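Methyltransferase domain-containing protein (PDB 7CLU) is an S-adenosylmethionine-dependent O-methyltransferase of the prodigiosin pathway that recognises its substrate by induced fit. Local coordinates at residues A23-K28 / P89-W94; Q32-D37 / L85-Q90. All blocks are in the same frame, centred on the assembly; numbering follows the deposited sequence.

Contact 1 (A23-K28 / P89-W94); sequences AALALK and PQWLGW
Leu25 meets the six-membered ring of Trp91 with its CD2 methyl, which approaches CZ3 to 3.4 Å. The methyl arrives obliquely, and the two side chains run past one another in opposite directions. The other branch of the leucine has a different neighbour: CD1 packs against CB of Leu92 at 4.0 Å, so the fork of Leu25 spans two successive residues of the partner segment. Trp91 reaches this position because its CG lies anti to the backbone N (chi1 162°), which lays the indole against the end of helix 15-26. There Leu25 O, which accepts the bond from Lys28 N that closes the last turn, also lies in the ring plane at its edge, 3.4 Å from Trp91 CH2. One face of the indole is covered by its own chain, with Gly93 N 3.2 Å above the plane and over the ring centre.

Here two helix ends meet in the dimerisation region of a class II-type, SAM-dependent O-methyltransferase, whose dimerisation domain belongs to the helix-turn-helix clan. Helix 15-26 closes in a Schellman motif at Lys28, which takes a positive phi of 53°, while Leu92 is the N-cap of helix 93-107. Met12 of the second subunit also packs on Leu25, bringing the dimer interface up to this leucine.

The Lys28 side chain, extended until it bends at chi4, crosses the indole at about a right angle. Its NZ stands obliquely to the ring, 4.0 Å from CZ2, and the same NZ packs against Ser86 CB of the neighbouring turn.

Contact 2 (Q32-D37 / L85-Q90); sequences QLRDRD and LSDEPQ
Two loops at the N-terminal, helix-turn-helix-clan part of the chain, one between helices 15-26 and 40-47 and the other between helices 81-84 and 93-107, meet here through a salt-bridge network laid over an apolar contact. The second loop begins with a type I beta turn from Leu85 to Glu88, closed by the bond from Glu88 N to Leu85 O (3.2 Å). Leu85, the first residue beyond helix 81-84, directs its isobutyl group at the base of Arg34: CD2 lies 3.6 Å from CB, with CD1 a little farther off. The arginine chain has CG lodged between its backbone N and carbonyl carbon (chi1 87°), and the chain bends at chi3, which carries the guanidinium past the leucine to the carboxylates. Outside the two loops, Arg81 holds the backbone O of Arg34, and Ser86 OG is hydrogen-bonded to Asp31 OD2. Arg34 NH2 bonds Asp35 OD2 at 3.3 Å on the oxygen's syn lone pair, with that oxygen tilted 27° out of the guanidinium plane. Across the contact the salt bridge is long: Asp87 OD2 lies at the guanidinium edge, in its plane, 3.9 Å from Arg34 NH1, with the carboxylate turned 66° against it.

How the contacts relate
Both contacts join residues 23-37 to the segment leading into helix 93-107, and they share Pro89 and Gln90, with centres about 10 Å apart. Contact 1 is the more buried of the two: it relies on apolar and aromatic packing between helix ends and also borders the second subunit. The centre of contact 2 lies about 24 Å from the centre of the chain, that of contact 1 about 17 Å. Contact 2 joins two loops near the surface, with Arg34 and Asp87 exposed, and adds charge pairing to a single buried leucine. The two meet directly where the indole of Trp91 packs on the turn of contact 2, its CD2 lying 3.3 Å from Ser86 CA, placing aromatic packing beside the charged surface loop.

Contact 1 (A23-K28 / P89-W94)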
loop_
_atom_site.group_PDB
_atom_site.type_symbol
_atom_site.label_atom_id
_atom_site.label_comp_id
_atom_site.label_asym_id
_atom_site.label_seq_id
_atom_site.Cartn_x
_atom_site.Cartn_y
_atom_site.Cartn_z
ATOM N N ALA A 23 7.401 -4.080 -7.778
ATOM C CA ALA A 23 7.694 -4.388 -9.175
ATOM C C ALA A 23 9.174 -4.159 -9.486
ATOM O O ALA A 23 9.839 -5.023 -10.072
ATOM C CB ALA A 23 6.803 -3.559 -10.098
ATOM N N ALA A 24 9.709 -3.005 -9.086
ATOM C CA ALA A 24 11.131 -2.722 -9.285
ATOM C C ALA A 24 12.014 -3.800 -8.668
ATOM O O ALA A 24 13.044 -4.186 -9.243
ATOM C CB ALA A 24 11.476 -1.360 -8.693
ATOM N N LEU A 25 11.625 -4.302 -7.492
ATOM C CA LEU A 25 12.416 -5.347 -6.852
ATOM C C LEU A 25 12.297 -6.656 -7.614
ATOM O O LEU A 25 13.300 -7.351 -7.823
ATOM C CB LEU A 25 11.989 -5.521 -5.392
ATOM C CG LEU A 25 12.286 -4.355 -4.438
ATOM C CD1 LEU A 25 11.598 -4.573 -3.084
ATOM C CD2 LEU A 25 13.781 -4.139 -4.255
ATOM N N ALA A 26 11.082 -7.000 -8.050
ATOM C CA ALA A 26 10.884 -8.232 -8.806
ATOM C C ALA A 26 11.629 -8.185 -10.135
ATOM O O ALA A 26 12.221 -9.185 -10.563
ATOM C CB ALA A 26 9.388 -8.477 -9.019
ATOM N N LEU A 27 11.647 -7.020 -10.786
ATOM C CA LEU A 27 12.415 -6.861 -12.018
ATOM C C LEU A 27 13.916 -6.778 -11.769
ATOM O O LEU A 27 14.683 -6.778 -12.737
ATOM C CB LEU A 27 11.942 -5.612 -12.772
ATOM C CG LEU A 27 10.574 -5.692 -13.455
ATOM C CD1 LEU A 27 10.025 -4.315 -13.808
ATOM C CD2 LEU A 27 10.654 -6.550 -14.705
ATOM N N LYS A 28 14.350 -6.731 -10.508
ATOM C CA LYS A 28 15.748 -6.491 -10.160
ATOM C C LYS A 28 16.267 -5.228 -10.844
ATOM O O LYS A 28 17.389 -5.180 -11.347
ATOM C CB LYS A 28 16.614 -7.706 -10.497
ATOM C CG LYS A 28 16.282 -8.932 -9.663
ATOM C CD LYS A 28 16.842 -10.197 -10.291
ATOM C CE LYS A 28 16.668 -11.400 -9.365
ATOM N NZ LYS A 28 16.833 -11.026 -7.932
ATOM N N PRO A 89 23.115 -8.193 1.829
ATOM C CA PRO A 89 22.472 -9.011 2.868
ATOM C C PRO A 89 21.161 -8.442 3.398
ATOM O O PRO A 89 20.416 -9.187 4.042
ATOM C CB PRO A 89 23.537 -9.080 3.969
ATOM C CG PRO A 89 24.443 -7.925 3.695
ATOM C CD PRO A 89 24.473 -7.781 2.215
ATOM N N GLN A 90 20.847 -7.171 3.141
ATOM C CA GLN A 90 19.593 -6.570 3.580
ATOM C C GLN A 90 18.579 -6.421 2.440
ATOM O O GLN A 90 17.587 -5.700 2.588
ATOM C CB GLN A 90 19.877 -5.221 4.246
ATOM C CG GLN A 90 20.492 -5.352 5.642
ATOM C CD GLN A 90 19.597 -4.793 6.741
ATOM O OE1 GLN A 90 19.688 -3.609 7.094
ATOM N NE2 GLN A 90 18.721 -5.640 7.284
ATOM N N TRP A 91 18.815 -7.102 1.322
ATOM C CA TRP A 91 17.942 -7.107 0.154
ATOM C C TRP A 91 16.484 -7.333 0.534
ATOM O O TRP A 91 16.161 -8.239 1.307
ATOM C CB TRP A 91 18.447 -8.203 -0.792
ATOM C CG TRP A 91 17.546 -8.755 -1.896
ATOM C CD1 TRP A 91 17.195 -10.077 -2.080
ATOM C CD2 TRP A 91 16.969 -8.041 -3.001
ATOM N NE1 TRP A 91 16.436 -10.213 -3.207
ATOM C CE2 TRP A 91 16.293 -8.985 -3.800
ATOM C CE3 TRP A 91 16.961 -6.703 -3.391
ATOM C CZ2 TRP A 91 15.594 -8.627 -4.945
ATOM C CZ3 TRP A 91 16.286 -6.356 -4.540
ATOM C CH2 TRP A 91 15.600 -7.309 -5.298
ATOM N N LEU A 92 15.601 -6.497 -0.007
ATOM C CA LEU A 92 14.187 -6.552 0.343
ATOM C C LEU A 92 13.380 -7.464 -0.575
ATOM O O LEU A 92 12.158 -7.543 -0.426
ATOM C CB LEU A 92 13.605 -5.129 0.344
ATOM C CG LEU A 92 14.013 -4.283 1.549
ATOM C CD1 LEU A 92 13.418 -2.877 1.531
ATOM C CD2 LEU A 92 13.675 -5.008 2.850
ATOM N N GLY A 93 14.041 -8.179 -1.492
ATOM C CA GLY A 93 13.316 -8.946 -2.494
ATOM C C GLY A 93 12.368 -9.981 -1.915
ATOM O O GLY A 93 11.285 -10.215 -2.463
ATOM N N TRP A 94 12.748 -10.619 -0.805
ATOM C CA TRP A 94 11.840 -11.623 -0.257
ATOM C C TRP A 94 10.523 -10.990 0.158
ATOM O O TRP A 94 9.451 -11.533 -0.131
ATOM C CB TRP A 94 12.445 -12.378 0.931
ATOM C CG TRP A 94 11.472 -13.455 1.392
ATOM C CD1 TRP A 94 11.436 -14.764 0.981
ATOM C CD2 TRP A 94 10.358 -13.285 2.282
ATOM N NE1 TRP A 94 10.389 -15.419 1.586
ATOM C CE2 TRP A 94 9.708 -14.533 2.383
ATOM C CE3 TRP A 94 9.852 -12.202 3.009
ATOM C CZ2 TRP A 94 8.582 -14.722 3.184
ATOM C CZ3 TRP A 94 8.730 -12.393 3.797
ATOM C CH2 TRP A 94 8.111 -13.640 3.880
#

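Contact 2 (Q32-D37 / L85-Q90)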
loop_
_atom_site.group_PDB
_atom_site.type_symbol
_atom_site.label_atom_id
_atom_site.label_comp_id
_atom_site.label_asym_id
_atom_site.label_seq_id
_atom_site.Cartn_x
_atom_site.Cartn_y
_atom_site.Cartn_z
ATOM N N GLN A 32 20.628 -3.067 -12.227
ATOM C CA GLN A 32 21.186 -2.483 -13.446
ATOM C C GLN A 32 21.962 -1.204 -13.197
ATOM O O GLN A 32 22.627 -0.713 -14.120
ATOM C CB GLN A 32 20.069 -2.206 -14.448
ATOM C CG GLN A 32 19.096 -3.360 -14.605
ATOM C CD GLN A 32 19.808 -4.699 -14.725
ATOM O OE1 GLN A 32 20.696 -4.870 -15.568
ATOM N NE2 GLN A 32 19.434 -5.651 -13.869
ATOM N N LEU A 33 21.893 -0.652 -11.987
ATOM C CA LEU A 33 22.603 0.567 -11.638
ATOM C C LEU A 33 23.689 0.341 -10.598
ATOM O O LEU A 33 24.248 1.315 -10.084
ATOM C CB LEU A 33 21.624 1.623 -11.128
ATOM C CG LEU A 33 20.524 2.067 -12.097
ATOM C CD1 LEU A 33 19.530 2.974 -11.381
ATOM C CD2 LEU A 33 21.119 2.762 -13.340
ATOM N N ARG A 34 23.974 -0.913 -10.257
ATOM C CA ARG A 34 24.964 -1.181 -9.180
ATOM C C ARG A 34 26.375 -0.752 -9.595
ATOM O O ARG A 34 27.173 -0.438 -8.700
ATOM C CB ARG A 34 24.953 -2.665 -8.805
ATOM C CG ARG A 34 25.869 -3.527 -9.661
ATOM C CD ARG A 34 25.384 -4.956 -9.787
ATOM N NE ARG A 34 26.005 -5.840 -8.815
ATOM C CZ ARG A 34 27.096 -6.562 -9.040
ATOM N NH1 ARG A 34 27.579 -7.340 -8.089
ATOM N NH2 ARG A 34 27.703 -6.503 -10.210
ATOM N N ASP A 35 26.647 -0.718 -10.901
ATOM C CA ASP A 35 27.973 -0.428 -11.435
ATOM C C ASP A 35 28.082 0.963 -12.054
ATOM O O ASP A 35 29.066 1.669 -11.808
ATOM C CB ASP A 35 28.348 -1.494 -12.472
ATOM C CG ASP A 35 28.631 -2.852 -11.829
ATOM O OD1 ASP A 35 29.607 -2.922 -11.059
ATOM O OD2 ASP A 35 27.879 -3.834 -12.072
ATOM N N ARG A 36 27.089 1.386 -12.829
ATOM C CA ARG A 36 27.120 2.683 -13.491
ATOM C C ARG A 36 25.740 3.324 -13.402
ATOM O O ARG A 36 24.765 2.689 -12.998
ATOM C CB ARG A 36 27.562 2.556 -14.958
ATOM C CG ARG A 36 28.167 3.844 -15.568
ATOM C CD ARG A 36 29.253 3.530 -16.605
ATOM N NE ARG A 36 30.380 2.803 -16.016
ATOM C CZ ARG A 36 31.456 3.384 -15.478
ATOM N NH1 ARG A 36 31.562 4.707 -15.452
ATOM N NH2 ARG A 36 32.433 2.643 -14.959
ATOM N N ASP A 37 25.688 4.613 -13.717
ATOM C CA ASP A 37 24.441 5.303 -14.001
ATOM C C ASP A 37 24.012 5.028 -15.445
ATOM O O ASP A 37 24.832 4.675 -16.296
ATOM C CB ASP A 37 24.610 6.801 -13.769
ATOM C CG ASP A 37 24.902 7.136 -12.333
ATOM O OD1 ASP A 37 24.924 6.202 -11.496
ATOM O OD2 ASP A 37 25.112 8.341 -12.034
ATOM N N LEU A 85 19.743 -3.743 -3.666
ATOM C CA LEU A 85 20.528 -4.638 -4.509
ATOM C C LEU A 85 20.331 -6.077 -4.049
ATOM O O LEU A 85 20.339 -6.360 -2.847
ATOM C CB LEU A 85 22.012 -4.263 -4.445
ATOM C CG LEU A 85 22.369 -2.936 -5.136
ATOM C CD1 LEU A 85 23.818 -2.555 -4.859
ATOM C CD2 LEU A 85 22.096 -3.034 -6.623
ATOM N N SER A 86 20.186 -6.987 -5.013
ATOM C CA SER A 86 19.738 -8.338 -4.701
ATOM C C SER A 86 20.821 -9.219 -4.087
ATOM O O SER A 86 20.497 -10.308 -3.594
ATOM C CB SER A 86 19.173 -9.001 -5.952
ATOM O OG SER A 86 20.171 -9.179 -6.923
ATOM N N ASP A 87 22.080 -8.785 -4.082
ATOM C CA ASP A 87 23.145 -9.536 -3.441
ATOM C C ASP A 87 23.533 -8.946 -2.099
ATOM O O ASP A 87 24.375 -9.521 -1.404
ATOM C CB ASP A 87 24.371 -9.603 -4.343
ATOM C CG ASP A 87 25.074 -8.261 -4.463
ATOM O OD1 ASP A 87 24.379 -7.218 -4.485
ATOM O OD2 ASP A 87 26.320 -8.252 -4.525
ATOM N N GLU A 88 22.941 -7.827 -1.720
ATOM C CA GLU A 88 23.255 -7.243 -0.430
ATOM C C GLU A 88 22.489 -7.971 0.674
ATOM O O GLU A 88 21.329 -8.346 0.488
ATOM C CB GLU A 88 22.919 -5.755 -0.423
ATOM C CG GLU A 88 23.794 -4.942 -1.366
ATOM C CD GLU A 88 25.260 -4.944 -0.965
ATOM O OE1 GLU A 88 25.552 -4.910 0.255
ATOM O OE2 GLU A 88 26.118 -4.971 -1.879
ATOM N N PRO A 89 23.115 -8.193 1.829
ATOM C CA PRO A 89 22.472 -9.011 2.868
ATOM C C PRO A 89 21.161 -8.442 3.398
ATOM O O PRO A 89 20.416 -9.187 4.042
ATOM C CB PRO A 89 23.537 -9.080 3.969
ATOM C CG PRO A 89 24.443 -7.925 3.695
ATOM C CD PRO A 89 24.473 -7.781 2.215
ATOM N N GLN A 90 20.847 -7.171 3.141
ATOM C CA GLN A 90 19.593 -6.570 3.580
ATOM C C GLN A 90 18.579 -6.421 2.440
ATOM O O GLN A 90 17.587 -5.700 2.588
ATOM C CB GLN A 90 19.877 -5.221 4.246
ATOM C CG GLN A 90 20.492 -5.352 5.642
ATOM C CD GLN A 90 19.597 -4.793 6.741
ATOM O OE1 GLN A 90 19.688 -3.609 7.094
ATOM N NE2 GLN A 90 18.721 -5.640 7.284
#